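Local coordinates for protein A197 (Sulfolobus turreted icosahedral virus, PDB 2C0N) that probably acts as a glycosyltransferase of the GT-A fold, transferring a sugar from an activated donor to an acceptor, at residues N35-A38 and V39-E42; R41-A44 and L45-L49. All blocks are in the same frame, centred on the assembly; numbering follows the deposited sequence.

Interaction 1 (N35-A38 and V39-E42); sequences NHVA and VQRE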
loop_
_atom_site.group_PDB
_atom_site.type_symbol
_atom_site.label_atom_id
_atom_site.label_comp_id
_atom_site.label_asym_id
_atom_site.label_seq_id
_atom_site.Cartn_x
_atom_site.Cartn_y
_atom_site.Cartn_z
ATOM N N ASN A 35 3.029 -12.963 15.347
ATOM C CA ASN A 35 3.468 -14.342 15.441
ATOM C C ASN A 35 2.815 -15.271 14.410
ATOM O O ASN A 35 3.438 -16.174 13.865
ATOM C CB ASN A 35 3.196 -14.865 16.871
ATOM C CG ASN A 35 3.136 -13.723 17.919
ATOM O OD1 ASN A 35 2.403 -12.722 17.756
ATOM N ND2 ASN A 35 3.927 -13.863 18.982
ATOM N N HIS A 36 1.537 -15.052 14.161
ATOM C CA HIS A 36 0.781 -15.957 13.330
ATOM C C HIS A 36 -0.462 -15.231 12.875
ATOM O O HIS A 36 -0.935 -14.317 13.562
ATOM C CB HIS A 36 0.422 -17.207 14.131
ATOM C CG HIS A 36 -0.364 -18.221 13.360
ATOM N ND1 HIS A 36 0.195 -19.366 12.832
ATOM C CD2 HIS A 36 -1.675 -18.279 13.067
ATOM C CE1 HIS A 36 -0.741 -20.064 12.214
ATOM N NE2 HIS A 36 -1.886 -19.413 12.326
ATOM N N VAL A 37 -1.008 -15.634 11.739
ATOM C CA VAL A 37 -2.223 -14.973 11.207
ATOM C C VAL A 37 -3.405 -15.039 12.184
ATOM O O VAL A 37 -4.224 -14.133 12.259
ATOM C CB VAL A 37 -2.599 -15.500 9.794
ATOM C CG1 VAL A 37 -2.963 -16.950 9.813
ATOM C CG2 VAL A 37 -3.712 -14.678 9.192
ATOM N N ALA A 38 -3.489 -16.107 12.960
ATOM C CA ALA A 38 -4.566 -16.227 13.939
ATOM C C ALA A 38 -4.512 -15.100 14.967
ATOM O O ALA A 38 -5.550 -14.604 15.419
ATOM C CB ALA A 38 -4.570 -17.598 14.628
ATOM N N VAL A 39 -3.307 -14.677 15.329
ATOM C CA VAL A 39 -3.164 -13.573 16.263
ATOM C C VAL A 39 -3.637 -12.291 15.604
ATOM O O VAL A 39 -4.315 -11.471 16.221
ATOM C CB VAL A 39 -1.699 -13.397 16.708
ATOM C CG1 VAL A 39 -1.566 -12.186 17.626
ATOM C CG2 VAL A 39 -1.159 -14.676 17.380
ATOM N N GLN A 40 -3.302 -12.097 14.335
ATOM C CA GLN A 40 -3.819 -10.913 13.612
ATOM C C GLN A 40 -5.334 -10.927 13.518
ATOM O O GLN A 40 -5.984 -9.890 13.665
ATOM C CB GLN A 40 -3.225 -10.837 12.202
ATOM C CG GLN A 40 -1.726 -10.687 12.157
ATOM C CD GLN A 40 -1.191 -10.800 10.751
ATOM O OE1 GLN A 40 -1.320 -11.833 10.118
ATOM N NE2 GLN A 40 -0.575 -9.737 10.266
ATOM N N ARG A 41 -5.934 -12.086 13.265
ATOM C CA ARG A 41 -7.390 -12.152 13.169
ATOM C C ARG A 41 -8.075 -11.880 14.501
ATOM O O ARG A 41 -9.128 -11.263 14.553
ATOM C CB ARG A 41 -7.859 -13.485 12.597
ATOM C CG ARG A 41 -7.321 -13.778 11.246
ATOM C CD ARG A 41 -8.111 -14.839 10.566
ATOM N NE ARG A 41 -7.444 -15.350 9.373
ATOM C CZ ARG A 41 -7.392 -14.716 8.215
ATOM N NH1 ARG A 41 -7.932 -13.520 8.086
ATOM N NH2 ARG A 41 -6.770 -15.266 7.178
ATOM N N GLU A 42 -7.475 -12.307 15.594
ATOM C CA GLU A 42 -8.033 -11.979 16.898
ATOM C C GLU A 42 -7.951 -10.491 17.207
ATOM O O GLU A 42 -8.855 -9.929 17.776
ATOM C CB GLU A 42 -7.323 -12.759 17.992
ATOM C CG GLU A 42 -8.115 -12.853 19.278
ATOM C CD GLU A 42 -9.290 -13.754 19.133
ATOM O OE1 GLU A 42 -9.098 -14.913 18.752
ATOM O OE2 GLU A 42 -10.418 -13.289 19.336
#
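Asn35 meets Val39 across the first turn of helix 37-50. Its OD1 lies 4.0 Å from Val39 CG1, and Val39 CG2 is almost as near, so the amide oxygen faces both methyl groups. His36 is the N-cap residue. Its carbonyl O takes two weak bonds, from Val39 N at 3.0 Å with a bent N-H...O angle of 130°, and from Gln40 N. This sharing marks the start of the helix. Val37 O then receives Arg41 N at 2.9 Å, the first i to i+4 bond of normal strength here. The Val37 side chain runs alongside Arg41, pointing the same way. Val37 CG2 stands anti to the backbone N and sits over one face of the guanidinium, toward its rim, 3.7 Å from Arg41 NH2. Gln40 OE1 approaches Val37 CA at 3.4 Å, while Gln40 NE2 bonds to the carbonyls of Ser9 and Ser32. Ala38 O accepts Glu42 N at 3.0 Å. Arg41 forms salt bridges to Glu150 and Asp61 and a cation-pi contact with Phe59. The turn packs against both strand 3-8, where Val37, Gln40 and Arg41 touch Pro8, and helix 150-158, where Glu150 meets Val37 and Ala38.

Interaction 2 (R41-A44 and L45-L49); sequences REIA and LDMFL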
loop_
_atom_site.group_PDB
_atom_site.type_symbol
_atom_site.label_atom_id
_atom_site.label_comp_id
_atom_site.label_asym_id
_atom_site.label_seq_id
_atom_site.Cartn_x
_atom_site.Cartn_y
_atom_site.Cartn_z
ATOM N N ARG A 41 -5.934 -12.086 13.265
ATOM C CA ARG A 41 -7.390 -12.152 13.169
ATOM C C ARG A 41 -8.075 -11.880 14.501
ATOM O O ARG A 41 -9.128 -11.263 14.553
ATOM C CB ARG A 41 -7.859 -13.485 12.597
ATOM C CG ARG A 41 -7.321 -13.778 11.246
ATOM C CD ARG A 41 -8.111 -14.839 10.566
ATOM N NE ARG A 41 -7.444 -15.350 9.373
ATOM C CZ ARG A 41 -7.392 -14.716 8.215
ATOM N NH1 ARG A 41 -7.932 -13.520 8.086
ATOM N NH2 ARG A 41 -6.770 -15.266 7.178
ATOM N N GLU A 42 -7.475 -12.307 15.594
ATOM C CA GLU A 42 -8.033 -11.979 16.898
ATOM C C GLU A 42 -7.951 -10.491 17.207
ATOM O O GLU A 42 -8.855 -9.929 17.776
ATOM C CB GLU A 42 -7.323 -12.759 17.992
ATOM C CG GLU A 42 -8.115 -12.853 19.278
ATOM C CD GLU A 42 -9.290 -13.754 19.133
ATOM O OE1 GLU A 42 -9.098 -14.913 18.752
ATOM O OE2 GLU A 42 -10.418 -13.289 19.336
ATOM N N ILE A 43 -6.817 -9.865 16.907
ATOM C CA ILE A 43 -6.668 -8.422 17.046
ATOM C C ILE A 43 -7.747 -7.719 16.236
ATOM O O ILE A 43 -8.400 -6.795 16.724
ATOM C CB ILE A 43 -5.274 -7.986 16.554
ATOM C CG1 ILE A 43 -4.212 -8.425 17.556
ATOM C CG2 ILE A 43 -5.186 -6.449 16.325
ATOM C CD1 ILE A 43 -2.826 -8.350 17.033
ATOM N N ALA A 44 -7.942 -8.169 14.997
ATOM C CA ALA A 44 -8.987 -7.600 14.114
ATOM C C ALA A 44 -10.359 -7.644 14.782
ATOM O O ALA A 44 -11.023 -6.622 14.843
ATOM C CB ALA A 44 -9.043 -8.327 12.819
ATOM N N LEU A 45 -10.772 -8.826 15.262
ATOM C CA LEU A 45 -12.034 -8.985 16.022
ATOM C C LEU A 45 -12.156 -8.022 17.212
ATOM O O LEU A 45 -13.169 -7.373 17.396
ATOM C CB LEU A 45 -12.182 -10.419 16.518
ATOM C CG LEU A 45 -13.482 -10.768 17.244
ATOM C CD1 LEU A 45 -14.719 -10.386 16.411
ATOM C CD2 LEU A 45 -13.522 -12.250 17.631
ATOM N N ASP A 46 -11.109 -7.919 18.015
ATOM C CA ASP A 46 -11.100 -6.969 19.128
ATOM C C ASP A 46 -11.302 -5.515 18.715
ATOM O O ASP A 46 -12.033 -4.771 19.370
ATOM C CB ASP A 46 -9.788 -7.067 19.876
ATOM C CG ASP A 46 -9.688 -8.312 20.703
ATOM O OD1 ASP A 46 -10.709 -8.984 20.911
ATOM O OD2 ASP A 46 -8.555 -8.610 21.152
HETATM N N MSE A 47 -10.584 -5.087 17.693
HETATM C CA MSE A 47 -10.731 -3.732 17.187
HETATM C C MSE A 47 -12.147 -3.529 16.600
HETATM O O MSE A 47 -12.827 -2.571 16.926
HETATM C CB MSE A 47 -9.687 -3.444 16.120
HETATM C CG MSE A 47 -8.230 -3.328 16.663
HETATM SE SE MSE A 47 -7.007 -3.079 15.170
HETATM C CE MSE A 47 -7.686 -1.307 14.603
ATOM N N PHE A 48 -12.579 -4.464 15.767
ATOM C CA PHE A 48 -13.898 -4.364 15.126
ATOM C C PHE A 48 -15.015 -4.196 16.122
ATOM O O PHE A 48 -15.881 -3.325 15.942
ATOM C CB PHE A 48 -14.169 -5.590 14.264
ATOM C CG PHE A 48 -15.553 -5.627 13.728
ATOM C CD1 PHE A 48 -15.907 -4.847 12.644
ATOM C CD2 PHE A 48 -16.522 -6.408 14.331
ATOM C CE1 PHE A 48 -17.231 -4.852 12.167
ATOM C CE2 PHE A 48 -17.834 -6.435 13.837
ATOM C CZ PHE A 48 -18.189 -5.653 12.779
ATOM N N LEU A 49 -15.016 -5.021 17.166
ATOM C CA LEU A 49 -16.124 -5.014 18.128
ATOM C C LEU A 49 -16.257 -3.653 18.816
ATOM O O LEU A 49 -17.353 -3.243 19.167
ATOM C CB LEU A 49 -15.989 -6.136 19.157
ATOM C CG LEU A 49 -16.217 -7.543 18.577
ATOM C CD1 LEU A 49 -15.759 -8.619 19.525
ATOM C CD2 LEU A 49 -17.674 -7.752 18.195
#
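Ile43 CG2 stands anti to the backbone N, and Met47, a selenomethionine, has CG anti to its carbonyl carbon and an extended chi2 (176°), which carries SE alongside Ile43. The two side chains lie side by side, pointing the same way, with Ile43 CG2 4.0 Å from Met47 SE. On another side of the helix, Leu45 also has CG anti to its N, at chi1 -176°. It runs beside Glu42, and Leu45 CD2 comes 3.7 Å from Glu42 OE2, in a carboxylate bound by the backbone N-H groups of Ala135 and Phe136. Regular i to i+4 bonds join the backbone: Leu45 N reaches Arg41 O at 3.0 Å, and Phe48 N reaches Ala44 O at 2.8 Å. This is the middle and later part of helix 37-50, which packs on the parallel strands 3-8, 28-31 and 56-60 of the GT-A fold, a Rossmann-like arrangement. Ala44, Met47 and Phe48 touch Phe6, Phe48 also touches Leu57, and Ile43 packs on Leu31 and on His192 of the second subunit. Asp46 CG folds back to 3.4 Å from Glu42 O. Asp46 OD1 is 4.6 Å from Glu42 OE2, two like charges near each other, whose repulsion the salt bridge from Arg133 to Asp46 OD1 probably eases.

How the interactions relate
Both interactions belong to helix 37-50, and they share Arg41 and Glu42. Interaction 1 covers the N-terminal end, where Asn35 and His36 are exposed. Interaction 2 lies further along the helix, its centre about 10 Å from that of interaction 1. It is more deeply packed, with half of its touching residues buried and none fully exposed. The chemistry changes accordingly. At 35-42 the helix begins with weak, shared backbone bonds, and buried Gln40 and Arg41 carry its polar links to the surrounding chain. At 41-49 the backbone bonds are straight and regular, and apolar residues press on strands 3-8, 28-31 and 56-60. Only interaction 2 touches the second subunit. Its charged groups include Glu42, held by loop backbone N-H groups, and Asp46, paired with Arg133.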